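Local coordinates for protein leucyl-trna synthetase (Plasmodium falciparum, PDB 5FOC) that probably clears mischarged amino acids from tRNA through this editing domain, as part of a longer enzyme that attaches leucine to tRNA(Leu), at residues L325-I328 / K329-Y333; F353-R356 / K357-Q361. The protein carries 2 engineered substitutions. One frame throughout, in Å; residues are numbered along the deposited sequence. Where two conformers were deposited one is given.

Interaction 1 of 2, residues L325-I328 / K329-Y333; sequences LQKI and KEVLY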
loop_
_atom_site.group_PDB
_atom_site.type_symbol
_atom_site.label_atom_id
_atom_site.label_comp_id
_atom_site.label_asym_id
_atom_site.label_seq_id
_atom_site.Cartn_x
_atom_site.Cartn_y
_atom_site.Cartn_z
ATOM N N LEU A 325 -5.401 -20.061 -6.253
ATOM C CA LEU A 325 -5.885 -18.800 -5.665
ATOM C C LEU A 325 -6.290 -17.762 -6.648
ATOM O O LEU A 325 -7.281 -17.076 -6.433
ATOM C CB LEU A 325 -4.859 -18.148 -4.706
ATOM C CG LEU A 325 -5.182 -18.357 -3.263
ATOM C CD1 LEU A 325 -5.606 -19.769 -3.041
ATOM C CD2 LEU A 325 -3.941 -18.037 -2.452
ATOM N N GLN A 326 -5.540 -17.635 -7.744
ATOM C CA GLN A 326 -5.859 -16.595 -8.722
ATOM C C GLN A 326 -7.307 -16.723 -9.199
ATOM O O GLN A 326 -8.029 -15.715 -9.202
ATOM C CB GLN A 326 -4.872 -16.587 -9.906
ATOM C CG GLN A 326 -4.969 -15.334 -10.796
ATOM C CD GLN A 326 -4.970 -13.998 -10.018
ATOM O OE1 GLN A 326 -4.271 -13.840 -8.990
ATOM N NE2 GLN A 326 -5.771 -13.048 -10.483
ATOM N N LYS A 327 -7.726 -17.954 -9.539
ATOM C CA LYS A 327 -9.125 -18.239 -9.950
ATOM C C LYS A 327 -10.131 -18.005 -8.808
ATOM O O LYS A 327 -11.185 -17.399 -9.002
ATOM C CB LYS A 327 -9.276 -19.683 -10.449
ATOM C CG LYS A 327 -10.574 -19.927 -11.218
ATOM C CD LYS A 327 -11.318 -21.165 -10.717
ATOM C CE LYS A 327 -12.686 -21.323 -11.371
ATOM N NZ LYS A 327 -13.617 -22.084 -10.490
ATOM N N ILE A 328 -9.782 -18.477 -7.615
ATOM C CA ILE A 328 -10.644 -18.268 -6.440
ATOM C C ILE A 328 -10.859 -16.761 -6.187
ATOM O O ILE A 328 -11.969 -16.318 -5.837
ATOM C CB ILE A 328 -10.050 -18.960 -5.181
ATOM C CG1 ILE A 328 -10.087 -20.491 -5.337
ATOM C CG2 ILE A 328 -10.774 -18.533 -3.904
ATOM C CD1 ILE A 328 -9.273 -21.235 -4.291
ATOM N N LYS A 329 -9.779 -15.995 -6.320
ATOM C CA LYS A 329 -9.790 -14.529 -6.179
ATOM C C LYS A 329 -10.707 -13.868 -7.230
ATOM O O LYS A 329 -11.497 -12.969 -6.905
ATOM C CB LYS A 329 -8.353 -14.001 -6.306
ATOM C CG LYS A 329 -8.182 -12.492 -6.177
ATOM C CD LYS A 329 -6.703 -12.102 -6.255
ATOM C CE LYS A 329 -6.540 -10.591 -6.265
ATOM N NZ LYS A 329 -5.138 -10.183 -6.546
ATOM N N GLU A 330 -10.600 -14.314 -8.473
ATOM C CA GLU A 330 -11.425 -13.775 -9.540
ATOM C C GLU A 330 -12.927 -14.098 -9.358
ATOM O O GLU A 330 -13.770 -13.198 -9.477
ATOM C CB GLU A 330 -10.874 -14.230 -10.921
ATOM C CG GLU A 330 -9.537 -13.546 -11.260
ATOM C CD GLU A 330 -8.696 -14.228 -12.343
ATOM O OE1 GLU A 330 -9.034 -15.346 -12.798
ATOM O OE2 GLU A 330 -7.663 -13.640 -12.745
ATOM N N VAL A 331 -13.239 -15.353 -9.026
ATOM C CA VAL A 331 -14.605 -15.810 -8.743
ATOM C C VAL A 331 -15.243 -15.090 -7.549
ATOM O O VAL A 331 -16.406 -14.669 -7.613
ATOM C CB VAL A 331 -14.634 -17.346 -8.516
ATOM C CG1 VAL A 331 -15.985 -17.838 -8.004
ATOM C CG2 VAL A 331 -14.295 -18.074 -9.813
ATOM N N LEU A 332 -14.484 -14.966 -6.455
ATOM C CA LEU A 332 -14.993 -14.267 -5.265
ATOM C C LEU A 332 -15.203 -12.774 -5.533
ATOM O O LEU A 332 -16.198 -12.200 -5.107
ATOM C CB LEU A 332 -14.059 -14.468 -4.058
ATOM C CG LEU A 332 -14.456 -13.741 -2.784
ATOM C CD1 LEU A 332 -15.757 -14.300 -2.242
ATOM C CD2 LEU A 332 -13.324 -13.859 -1.747
ATOM N N TYR A 333 -14.289 -12.159 -6.281
ATOM C CA TYR A 333 -14.437 -10.759 -6.641
ATOM C C TYR A 333 -15.765 -10.491 -7.338
ATOM O O TYR A 333 -16.489 -9.562 -7.000
ATOM C CB TYR A 333 -13.251 -10.325 -7.491
ATOM C CG TYR A 333 -13.335 -8.975 -8.152
ATOM C CD1 TYR A 333 -12.983 -7.809 -7.499
ATOM C CD2 TYR A 333 -13.723 -8.882 -9.504
ATOM C CE1 TYR A 333 -13.041 -6.583 -8.136
ATOM C CE2 TYR A 333 -13.782 -7.653 -10.168
ATOM C CZ TYR A 333 -13.424 -6.499 -9.485
ATOM O OH TYR A 333 -13.473 -5.260 -10.089
#

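Interaction 2 of 2, residues F353-R356 / K357-Q361; sequences FNCR and KLAKQ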
loop_
_atom_site.group_PDB
_atom_site.type_symbol
_atom_site.label_atom_id
_atom_site.label_comp_id
_atom_site.label_asym_id
_atom_site.label_seq_id
_atom_site.Cartn_x
_atom_site.Cartn_y
_atom_site.Cartn_z
ATOM N N PHE A 353 -22.526 -3.923 -5.159
ATOM C CA PHE A 353 -22.483 -3.396 -6.513
ATOM C C PHE A 353 -22.548 -1.870 -6.585
ATOM O O PHE A 353 -21.759 -1.249 -7.317
ATOM C CB PHE A 353 -23.618 -4.016 -7.286
ATOM C CG PHE A 353 -23.630 -3.631 -8.739
ATOM C CD1 PHE A 353 -22.866 -4.330 -9.658
ATOM C CD2 PHE A 353 -24.359 -2.540 -9.162
ATOM C CE1 PHE A 353 -22.915 -3.975 -11.027
ATOM C CE2 PHE A 353 -24.394 -2.192 -10.508
ATOM C CZ PHE A 353 -23.632 -2.882 -11.424
ATOM N N ASN A 354 -23.450 -1.279 -5.785
ATOM C CA ASN A 354 -23.611 0.163 -5.731
ATOM C C ASN A 354 -22.455 0.812 -4.897
ATOM O O ASN A 354 -21.897 1.879 -5.254
ATOM C CB ASN A 354 -25.012 0.510 -5.166
ATOM C CG ASN A 354 -26.179 -0.077 -6.001
ATOM O OD1 ASN A 354 -27.031 -0.834 -5.472
ATOM N ND2 ASN A 354 -26.229 0.262 -7.260
ATOM N N CYS A 355 -22.079 0.148 -3.804
ATOM C CA CYS A 355 -21.116 0.697 -2.860
ATOM C C CYS A 355 -19.726 0.889 -3.456
ATOM O O CYS A 355 -19.005 1.836 -3.115
ATOM C CB CYS A 355 -21.001 -0.241 -1.679
ATOM S SG CYS A 355 -19.928 0.433 -0.409
ATOM N N ARG A 356 -19.335 -0.061 -4.318
ATOM C CA ARG A 356 -18.097 0.036 -5.119
ATOM C C ARG A 356 -17.917 1.448 -5.715
ATOM O O ARG A 356 -16.841 2.064 -5.631
ATOM C CB ARG A 356 -18.194 -0.974 -6.254
ATOM C CG ARG A 356 -17.121 -0.882 -7.335
ATOM C CD ARG A 356 -15.757 -1.162 -6.774
ATOM N NE ARG A 356 -15.743 -2.416 -6.020
ATOM C CZ ARG A 356 -15.653 -3.640 -6.531
ATOM N NH1 ARG A 356 -15.597 -3.847 -7.870
ATOM N NH2 ARG A 356 -15.640 -4.687 -5.711
ATOM N N LYS A 357 -18.993 1.950 -6.331
ATOM C CA LYS A 357 -18.970 3.258 -6.988
ATOM C C LYS A 357 -18.941 4.386 -5.965
ATOM O O LYS A 357 -18.148 5.299 -6.113
ATOM C CB LYS A 357 -20.137 3.437 -8.034
ATOM C CG LYS A 357 -20.048 2.581 -9.299
ATOM C CD LYS A 357 -21.321 2.736 -10.160
ATOM C CE LYS A 357 -21.485 1.723 -11.330
ATOM N NZ LYS A 357 -22.913 1.263 -11.694
ATOM N N LEU A 358 -19.752 4.281 -4.905
ATOM C CA LEU A 358 -19.846 5.327 -3.906
ATOM C C LEU A 358 -18.538 5.443 -3.167
ATOM O O LEU A 358 -18.061 6.551 -2.942
ATOM C CB LEU A 358 -20.973 5.059 -2.899
ATOM C CG LEU A 358 -22.399 5.182 -3.412
ATOM C CD1 LEU A 358 -23.348 4.958 -2.263
ATOM C CD2 LEU A 358 -22.695 6.549 -4.019
ATOM N N ALA A 359 -17.949 4.297 -2.811
ATOM C CA ALA A 359 -16.699 4.289 -2.033
ATOM C C ALA A 359 -15.553 4.915 -2.838
ATOM O O ALA A 359 -14.761 5.699 -2.309
ATOM C CB ALA A 359 -16.352 2.888 -1.583
ATOM N N LYS A 360 -15.490 4.594 -4.130
ATOM C CA LYS A 360 -14.552 5.288 -5.031
ATOM C C LYS A 360 -14.739 6.799 -5.011
ATOM O O LYS A 360 -13.756 7.534 -4.886
ATOM C CB LYS A 360 -14.693 4.810 -6.467
ATOM C CG LYS A 360 -13.910 3.579 -6.758
ATOM C CD LYS A 360 -14.039 3.313 -8.276
ATOM C CE LYS A 360 -13.201 2.122 -8.682
ATOM N NZ LYS A 360 -13.444 1.753 -10.092
ATOM N N GLN A 361 -16.004 7.238 -5.147
ATOM C CA GLN A 361 -16.374 8.655 -5.057
ATOM C C GLN A 361 -15.930 9.299 -3.727
ATOM O O GLN A 361 -15.336 10.376 -3.743
ATOM C CB GLN A 361 -17.897 8.864 -5.268
ATOM C CG GLN A 361 -18.362 8.567 -6.707
ATOM C CD GLN A 361 -19.874 8.622 -6.890
ATOM O OE1 GLN A 361 -20.612 9.029 -5.993
ATOM N NE2 GLN A 361 -20.341 8.218 -8.076
HETATM O O HOH W 1 -24.161 1.784 -8.699
#

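Interaction 1 of 2, residues L325-I328 / K329-Y333
Leu325 O receives the N-H of Lys329 across 2.7 Å, the shortest of the i to i+4 backbone bonds that join these two consecutive turns. Glu330 N, Val331 N and Leu332 N continue the ladder to Gln326 O, Lys327 O and Ile328 O.

Upon this ladder sits one side-chain bond. Gln326 NE2 gives a nearly straight hydrogen bond of 3.0 Å to Glu330 OE2, which lies almost in the plane of the amide. The carboxylate, by contrast, is met from above its own plane, and the two flat groups stand 81° apart. A bend in the glutamine chain at chi2 (49°) brings the amide forward along the helix, toward the turn that carries Glu330, while the extended Glu330 chain passes over Gln326 O, its CG 3.3 Å from that oxygen. With both residues exposed, this is a surface i to i+4 bridge, lying on the first turns of helix 325-339 in the editing domain.

Contacts of carbon chains flank the bridge. Lys329, stretched out along its whole length, passes the other end of the Gln326 amide, with CD 4.1 Å from OE1; its ammonium group makes a long, weak ion pair with Asp264. Round the other side, Lys327 bends so that its CE lies 3.9 Å from Val331 CG2, the methyl that also approaches Lys327 O at 3.3 Å. The buried face of the helix carries Leu325, Ile328 and Leu332. Their side chains reach Ala267 and Thr263 of helix 263-274, and Leu332 also touches Thr307 and Tyr311 of helix 307-314.

Interaction 2 of 2, residues F353-R356 / K357-Q361
Asn354 O accepts two backbone amides from the next turn of helix 352-365: the i+4 amide of Leu358 at 3.2 Å and, weakly, the i+3 amide of Lys357. The i to i+4 bonding of an alpha-helix carries on from there. Ala359 N makes the shortest bond of this ladder, 2.7 Å to Cys355 O, and Lys360 N bonds to Arg356 O at 3.2 Å.

A second set of contacts gathers around the tip of Lys357. Its NZ comes obliquely to the Phe353 ring, 3.9 Å from CE2, and the two side chains run side by side, pointing the same way. With CG opposite the backbone N (chi1 -176°), the Phe353 ring comes near the lysine although its CB points away from segment 357-361. One water accepts from Asn354 ND2 at 2.9 Å and, more weakly, from Lys357 NZ, so it links an amide to an ammonium group beside the ring, whose edge also meets Asn354 ND2 in plane.

Among the charged groups, Lys360 runs out extended, its CG 3.5 Å from Arg356 O, to a salt bridge with Glu7 on strand 7-15 of the large mixed sheet. Arg356, bent at both chi2 and chi3, is buried against Tyr333 and Tyr337 of helix 325-339, and its NE forms a salt bridge with Glu131. Since each cation has a carboxylate of its own, the like charges of Arg356 NE and Lys360 NZ, 6.3 Å apart, are probably well compensated, so the two salt bridges probably help hold helix 352-365 to strand 7-15 and to the loop of Glu131.

Followed from the N terminus, interaction 1 lies on the opening turns of helix 325-339 and is complete before interaction 2 begins on helix 352-365. Each joins consecutive turns of a single helix, so neither closes a loop, and they neither nest nor cross. Strand 341-342 falls between the two helices. The centres lie about 20 Å apart, yet Tyr333 OH, from the last residue of segment 329-333, packs 3.4 Å from Arg356 NH1, and the rings of Tyr337 and Phe353 meet. The helix of interaction 1 packs among neighbouring helices; that of interaction 2 lies beside the mixed sheet and leads on to strand 369-373, which pairs with strand 7-15.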